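Local coordinates for protein LigF (Sphingobium sp. SYK-6, PDB 4XT0), which cleaves beta-aryl ether bonds in lignin-derived compounds as a stereospecific, glutathione-binding member of the glutathione S-transferase superfamily, at residues W102-T116 / E167-T181. Sequence-based numbering, arbitrary orientation.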
loop_
_atom_site.group_PDB
_atom_site.type_symbol
_atom_site.label_atom_id
_atom_site.label_comp_id
_atom_site.label_asym_id
_atom_site.label_seq_id
_atom_site.Cartn_x
_atom_site.Cartn_y
_atom_site.Cartn_z
ATOM N N TRP A 102 6.457 7.274 2.438
ATOM C CA TRP A 102 7.281 6.923 1.271
ATOM C C TRP A 102 7.201 5.452 0.909
ATOM O O TRP A 102 7.166 5.110 -0.276
ATOM C CB TRP A 102 8.766 7.279 1.497
ATOM C CG TRP A 102 9.078 8.722 1.262
ATOM C CD1 TRP A 102 9.391 9.650 2.204
ATOM C CD2 TRP A 102 9.100 9.392 0.002
ATOM N NE1 TRP A 102 9.610 10.865 1.615
ATOM C CE2 TRP A 102 9.429 10.745 0.264
ATOM C CE3 TRP A 102 8.872 9.001 -1.321
ATOM C CZ2 TRP A 102 9.546 11.695 -0.751
ATOM C CZ3 TRP A 102 8.985 9.952 -2.331
ATOM C CH2 TRP A 102 9.322 11.281 -2.037
ATOM N N THR A 103 7.247 4.570 1.913
ATOM C CA THR A 103 7.329 3.150 1.594
ATOM C C THR A 103 5.978 2.661 1.066
ATOM O O THR A 103 5.928 1.843 0.158
ATOM C CB THR A 103 7.801 2.285 2.806
ATOM O OG1 THR A 103 6.899 2.405 3.912
ATOM C CG2 THR A 103 9.231 2.682 3.244
ATOM N N LYS A 104 4.880 3.166 1.612
ATOM C CA LYS A 104 3.578 2.728 1.133
ATOM C C LYS A 104 3.293 3.349 -0.240
ATOM O O LYS A 104 2.581 2.767 -1.052
ATOM C CB LYS A 104 2.477 3.068 2.147
ATOM C CG LYS A 104 2.006 4.538 2.130
ATOM C CD LYS A 104 1.247 4.844 3.436
ATOM C CE LYS A 104 -0.026 3.987 3.580
ATOM N NZ LYS A 104 -1.088 4.431 2.578
ATOM N N TRP A 105 3.882 4.507 -0.521
ATOM C CA TRP A 105 3.738 5.104 -1.841
ATOM C C TRP A 105 4.446 4.254 -2.904
ATOM O O TRP A 105 3.989 4.167 -4.033
ATOM C CB TRP A 105 4.282 6.525 -1.844
ATOM C CG TRP A 105 4.228 7.208 -3.164
ATOM C CD1 TRP A 105 3.138 7.773 -3.763
ATOM C CD2 TRP A 105 5.337 7.439 -4.029
ATOM N NE1 TRP A 105 3.503 8.337 -4.967
ATOM C CE2 TRP A 105 4.849 8.151 -5.152
ATOM C CE3 TRP A 105 6.697 7.117 -3.977
ATOM C CZ2 TRP A 105 5.673 8.532 -6.211
ATOM C CZ3 TRP A 105 7.518 7.505 -5.027
ATOM C CH2 TRP A 105 7.000 8.207 -6.128
ATOM N N VAL A 106 5.550 3.618 -2.534
ATOM C CA VAL A 106 6.167 2.658 -3.442
ATOM C C VAL A 106 5.201 1.512 -3.711
ATOM O O VAL A 106 4.972 1.162 -4.873
ATOM C CB VAL A 106 7.490 2.098 -2.895
ATOM C CG1 VAL A 106 8.004 0.956 -3.792
ATOM C CG2 VAL A 106 8.509 3.190 -2.808
ATOM N N ASP A 107 4.604 0.968 -2.643
ATOM C CA ASP A 107 3.644 -0.150 -2.758
ATOM C C ASP A 107 2.354 0.184 -3.500
ATOM O O ASP A 107 1.735 -0.701 -4.095
ATOM C CB ASP A 107 3.265 -0.690 -1.364
ATOM C CG ASP A 107 4.364 -1.554 -0.745
ATOM O OD1 ASP A 107 5.070 -2.277 -1.487
ATOM O OD2 ASP A 107 4.532 -1.517 0.490
ATOM N N GLU A 108 1.922 1.439 -3.447
ATOM C CA GLU A 108 0.603 1.789 -3.972
ATOM C C GLU A 108 0.642 2.545 -5.292
ATOM O O GLU A 108 -0.395 2.740 -5.913
ATOM C CB GLU A 108 -0.163 2.623 -2.938
ATOM C CG GLU A 108 -0.368 1.864 -1.619
ATOM C CD GLU A 108 -0.741 2.757 -0.447
ATOM O OE1 GLU A 108 -1.309 3.841 -0.695
ATOM O OE2 GLU A 108 -0.478 2.356 0.723
ATOM N N TYR A 109 1.818 3.003 -5.706
ATOM C CA TYR A 109 1.896 3.831 -6.922
ATOM C C TYR A 109 3.155 3.568 -7.753
ATOM O O TYR A 109 3.070 3.140 -8.900
ATOM C CB TYR A 109 1.814 5.313 -6.523
ATOM C CG TYR A 109 1.555 6.283 -7.664
ATOM C CD1 TYR A 109 0.258 6.667 -7.995
ATOM C CD2 TYR A 109 2.607 6.830 -8.398
ATOM C CE1 TYR A 109 0.013 7.574 -9.053
ATOM C CE2 TYR A 109 2.375 7.736 -9.436
ATOM C CZ TYR A 109 1.079 8.103 -9.756
ATOM O OH TYR A 109 0.851 8.996 -10.779
ATOM N N PHE A 110 4.322 3.820 -7.159
ATOM C CA PHE A 110 5.584 3.866 -7.904
ATOM C C PHE A 110 5.988 2.498 -8.459
ATOM O O PHE A 110 6.373 2.387 -9.627
ATOM C CB PHE A 110 6.699 4.439 -7.000
ATOM C CG PHE A 110 8.037 4.643 -7.695
ATOM C CD1 PHE A 110 8.119 4.829 -9.068
ATOM C CD2 PHE A 110 9.216 4.640 -6.955
ATOM C CE1 PHE A 110 9.341 5.000 -9.686
ATOM C CE2 PHE A 110 10.453 4.820 -7.568
ATOM C CZ PHE A 110 10.517 4.996 -8.940
ATOM N N CYS A 111 5.918 1.458 -7.634
ATOM C CA CYS A 111 6.321 0.138 -8.099
ATOM C C CYS A 111 5.472 -0.306 -9.288
ATOM O O CYS A 111 5.992 -0.845 -10.254
ATOM C CB CYS A 111 6.216 -0.909 -6.986
ATOM S SG CYS A 111 6.582 -2.594 -7.572
ATOM N N TRP A 112 4.171 -0.055 -9.229
ATOM C CA TRP A 112 3.275 -0.634 -10.222
ATOM C C TRP A 112 3.361 -0.017 -11.621
ATOM O O TRP A 112 3.217 -0.735 -12.624
ATOM C CB TRP A 112 1.831 -0.586 -9.698
ATOM C CG TRP A 112 1.670 -1.334 -8.402
ATOM C CD1 TRP A 112 0.976 -0.919 -7.303
ATOM C CD2 TRP A 112 2.248 -2.610 -8.053
ATOM N NE1 TRP A 112 1.064 -1.859 -6.305
ATOM C CE2 TRP A 112 1.842 -2.903 -6.737
ATOM C CE3 TRP A 112 3.059 -3.535 -8.729
ATOM C CZ2 TRP A 112 2.220 -4.078 -6.080
ATOM C CZ3 TRP A 112 3.438 -4.699 -8.074
ATOM C CH2 TRP A 112 3.015 -4.960 -6.764
ATOM N N CYS A 113 3.609 1.281 -11.728
ATOM C CA CYS A 113 3.712 1.839 -13.077
ATOM C C CYS A 113 5.018 1.390 -13.742
ATOM O O CYS A 113 5.030 1.041 -14.927
ATOM C CB CYS A 113 3.582 3.370 -13.067
ATOM S SG CYS A 113 4.689 4.283 -11.973
ATOM N N VAL A 114 6.105 1.369 -12.974
ATOM C CA VAL A 114 7.389 0.875 -13.478
ATOM C C VAL A 114 7.269 -0.605 -13.848
ATOM O O VAL A 114 7.669 -1.024 -14.932
ATOM C CB VAL A 114 8.514 1.061 -12.430
ATOM C CG1 VAL A 114 9.775 0.308 -12.834
ATOM C CG2 VAL A 114 8.795 2.542 -12.222
ATOM N N SER A 115 6.684 -1.375 -12.936
ATOM C CA SER A 115 6.487 -2.808 -13.122
ATOM C C SER A 115 5.674 -3.120 -14.380
ATOM O O SER A 115 6.063 -3.982 -15.174
ATOM C CB SER A 115 5.812 -3.401 -11.874
ATOM O OG SER A 115 5.369 -4.728 -12.092
ATOM N N THR A 116 4.561 -2.412 -14.574
ATOM C CA THR A 116 3.721 -2.631 -15.755
ATOM C C THR A 116 4.523 -2.515 -17.045
ATOM O O THR A 116 4.357 -3.315 -17.963
ATOM C CB THR A 116 2.538 -1.644 -15.825
ATOM O OG1 THR A 116 1.728 -1.793 -14.654
ATOM C CG2 THR A 116 1.691 -1.919 -17.077
ATOM N N GLU A 167 0.563 4.356 -17.947
ATOM C CA GLU A 167 1.590 3.876 -17.027
ATOM C C GLU A 167 2.845 4.726 -17.116
ATOM O O GLU A 167 3.457 5.055 -16.084
ATOM C CB GLU A 167 1.927 2.413 -17.309
ATOM C CG GLU A 167 0.812 1.440 -16.943
ATOM C CD GLU A 167 0.222 1.700 -15.572
ATOM O OE1 GLU A 167 0.986 1.774 -14.593
ATOM O OE2 GLU A 167 -1.013 1.840 -15.468
ATOM N N PHE A 168 3.227 5.071 -18.345
ATOM C CA PHE A 168 4.350 5.969 -18.590
ATOM C C PHE A 168 4.142 7.325 -17.922
ATOM O O PHE A 168 5.076 7.850 -17.315
ATOM C CB PHE A 168 4.593 6.160 -20.102
ATOM C CG PHE A 168 5.634 5.238 -20.659
ATOM C CD1 PHE A 168 6.950 5.320 -20.219
ATOM C CD2 PHE A 168 5.304 4.280 -21.605
ATOM C CE1 PHE A 168 7.925 4.463 -20.715
ATOM C CE2 PHE A 168 6.277 3.420 -22.114
ATOM C CZ PHE A 168 7.589 3.513 -21.666
ATOM N N ARG A 169 2.937 7.900 -18.025
ATOM C CA ARG A 169 2.671 9.184 -17.362
ATOM C C ARG A 169 2.874 9.111 -15.853
ATOM O O ARG A 169 3.387 10.048 -15.242
ATOM C CB ARG A 169 1.251 9.697 -17.618
ATOM C CG ARG A 169 1.105 11.146 -17.114
ATOM C CD ARG A 169 -0.303 11.577 -16.737
ATOM N NE ARG A 169 -0.651 11.224 -15.369
ATOM C CZ ARG A 169 -1.590 10.341 -15.072
ATOM N NH1 ARG A 169 -2.251 9.756 -16.059
ATOM N NH2 ARG A 169 -1.868 10.046 -13.811
ATOM N N LYS A 170 2.451 8.011 -15.242
ATOM C CA LYS A 170 2.600 7.862 -13.801
ATOM C C LYS A 170 4.074 7.720 -13.399
ATOM O O LYS A 170 4.485 8.183 -12.330
ATOM C CB LYS A 170 1.779 6.671 -13.310
ATOM C CG LYS A 170 0.294 6.985 -13.174
ATOM C CD LYS A 170 -0.570 5.923 -13.815
ATOM C CE LYS A 170 -0.740 4.728 -12.915
ATOM N NZ LYS A 170 -1.554 3.654 -13.549
ATOM N N VAL A 171 4.874 7.095 -14.261
ATOM C CA VAL A 171 6.307 7.030 -14.006
ATOM C C VAL A 171 6.848 8.460 -13.948
ATOM O O VAL A 171 7.626 8.801 -13.056
ATOM C CB VAL A 171 7.071 6.206 -15.087
ATOM C CG1 VAL A 171 8.572 6.290 -14.860
ATOM C CG2 VAL A 171 6.629 4.753 -15.065
ATOM N N GLY A 172 6.417 9.294 -14.888
ATOM C CA GLY A 172 6.815 10.687 -14.904
ATOM C C GLY A 172 6.424 11.385 -13.617
ATOM O O GLY A 172 7.244 12.072 -13.014
ATOM N N VAL A 173 5.177 11.205 -13.188
ATOM C CA VAL A 173 4.722 11.754 -11.910
ATOM C C VAL A 173 5.619 11.280 -10.779
ATOM O O VAL A 173 6.016 12.078 -9.925
ATOM C CB VAL A 173 3.260 11.364 -11.586
ATOM C CG1 VAL A 173 2.922 11.717 -10.144
ATOM C CG2 VAL A 173 2.307 12.057 -12.530
ATOM N N SER A 174 5.958 9.989 -10.793
ATOM C CA SER A 174 6.735 9.387 -9.707
ATOM C C SER A 174 8.129 9.978 -9.610
ATOM O O SER A 174 8.627 10.270 -8.523
ATOM C CB SER A 174 6.845 7.867 -9.890
ATOM O OG SER A 174 5.584 7.233 -9.792
ATOM N N VAL A 175 8.762 10.134 -10.762
ATOM C CA VAL A 175 10.113 10.669 -10.842
ATOM C C VAL A 175 10.163 12.159 -10.458
ATOM O O VAL A 175 11.103 12.599 -9.788
ATOM C CB VAL A 175 10.680 10.444 -12.268
ATOM C CG1 VAL A 175 11.773 11.437 -12.594
ATOM C CG2 VAL A 175 11.165 9.006 -12.399
ATOM N N ALA A 176 9.157 12.929 -10.878
ATOM C CA ALA A 176 9.047 14.328 -10.470
ATOM C C ALA A 176 8.898 14.446 -8.947
ATOM O O ALA A 176 9.473 15.336 -8.326
ATOM C CB ALA A 176 7.865 15.014 -11.176
ATOM N N ARG A 177 8.138 13.542 -8.340
ATOM C CA ARG A 177 7.927 13.611 -6.894
ATOM C C ARG A 177 9.232 13.360 -6.127
ATOM O O ARG A 177 9.519 14.018 -5.125
ATOM C CB ARG A 177 6.863 12.606 -6.455
ATOM C CG ARG A 177 6.638 12.592 -4.952
ATOM C CD ARG A 177 6.157 13.960 -4.468
ATOM N NE ARG A 177 6.070 13.997 -3.014
ATOM C CZ ARG A 177 7.058 14.384 -2.217
ATOM N NH1 ARG A 177 8.213 14.786 -2.737
ATOM N NH2 ARG A 177 6.888 14.373 -0.901
ATOM N N LEU A 178 10.010 12.400 -6.609
ATOM C CA LEU A 178 11.284 12.062 -5.999
ATOM C C LEU A 178 12.253 13.218 -6.120
ATOM O O LEU A 178 12.976 13.531 -5.169
ATOM C CB LEU A 178 11.877 10.797 -6.639
ATOM C CG LEU A 178 11.199 9.480 -6.251
ATOM C CD1 LEU A 178 11.621 8.361 -7.198
ATOM C CD2 LEU A 178 11.530 9.095 -4.809
ATOM N N GLU A 179 12.259 13.854 -7.289
ATOM C CA GLU A 179 13.168 14.952 -7.550
ATOM C C GLU A 179 12.818 16.151 -6.692
ATOM O O GLU A 179 13.695 16.865 -6.224
ATOM C CB GLU A 179 13.131 15.350 -9.022
ATOM C CG GLU A 179 14.092 16.468 -9.357
ATOM C CD GLU A 179 15.526 16.012 -9.253
ATOM O OE1 GLU A 179 15.747 14.780 -9.215
ATOM O OE2 GLU A 179 16.432 16.874 -9.209
ATOM N N GLU A 180 11.522 16.365 -6.504
ATOM C CA GLU A 180 11.015 17.418 -5.637
ATOM C C GLU A 180 11.695 17.393 -4.261
ATOM O O GLU A 180 11.966 18.438 -3.679
ATOM C CB GLU A 180 9.500 17.267 -5.500
ATOM C CG GLU A 180 8.805 18.278 -4.627
ATOM C CD GLU A 180 7.298 18.056 -4.594
ATOM O OE1 GLU A 180 6.745 17.548 -5.597
ATOM O OE2 GLU A 180 6.666 18.385 -3.568
ATOM N N THR A 181 12.000 16.201 -3.756
ATOM C CA THR A 181 12.603 16.094 -2.428
ATOM C C THR A 181 14.126 15.957 -2.526
ATOM O O THR A 181 14.872 16.655 -1.826
ATOM C CB THR A 181 12.018 14.899 -1.635
ATOM O OG1 THR A 181 10.636 15.149 -1.338
ATOM C CG2 THR A 181 12.789 14.669 -0.339
#
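Glu167 meets both Cys113 and Thr116: its OE1 lies 3.1 Å from Cys113 CA, and its CG touches the methyl CG2 of Thr116, crossing that side chain at about a right angle. The other carboxylate oxygen, OE2, forms a salt bridge with Lys170 NZ on its syn side. With its amine turned to Glu167, Lys170 meets the first helix through CB and CG, the latter 3.2 Å from Tyr109 OH, a hydroxyl hydrogen-bonded to Glu147 of the second subunit. Val171 CG2 packs on Cys113 SG at 3.7 Å; that sulfur lies between its backbone N and carbonyl carbon (chi1 54°), directed at Val171, and Cys113 is a knob among Glu167, Lys170, Val171 and Ser174. Val173 sets CB and CG1 against Tyr109 OH. Ser174 is the reciprocal knob, among Trp105, Tyr109, Phe110 and Cys113: CB lies 3.4 Å from Phe110 CD1, OG sits in plane at the Tyr109 ring edge and donates to Lys170 O from above the carbonyl plane, and O meets the Trp105 edge at CH2. Phe110 CB and Arg177 CG lie over opposite faces of Trp105, both offset toward the rim. Trp102 CH2 stands 3.7 Å above one face of the Arg177 guanidinium, toward its rim; with the planes 58° apart this is an oblique approach, not a parallel stack. An in-plane bond from NH1 to Thr181 OG1 (2.8 Å) fixes the guanidinium's rotation. An alanine here would remove the guanidinium beside Trp102 and the CG over Trp105, and would probably open a gap there and leave Thr181 OG1 without its arginine donor. Leu178 forks between aromatics, CD1 reaching Phe110 CE2 and CD2 reaching Trp102 CZ3 at 3.7 Å. With axes 8.4 Å apart and 135° between their directions, this knobs-into-holes packing joins helices 93-121 and 161-182 in the all-helical C-terminal domain of the GST fold.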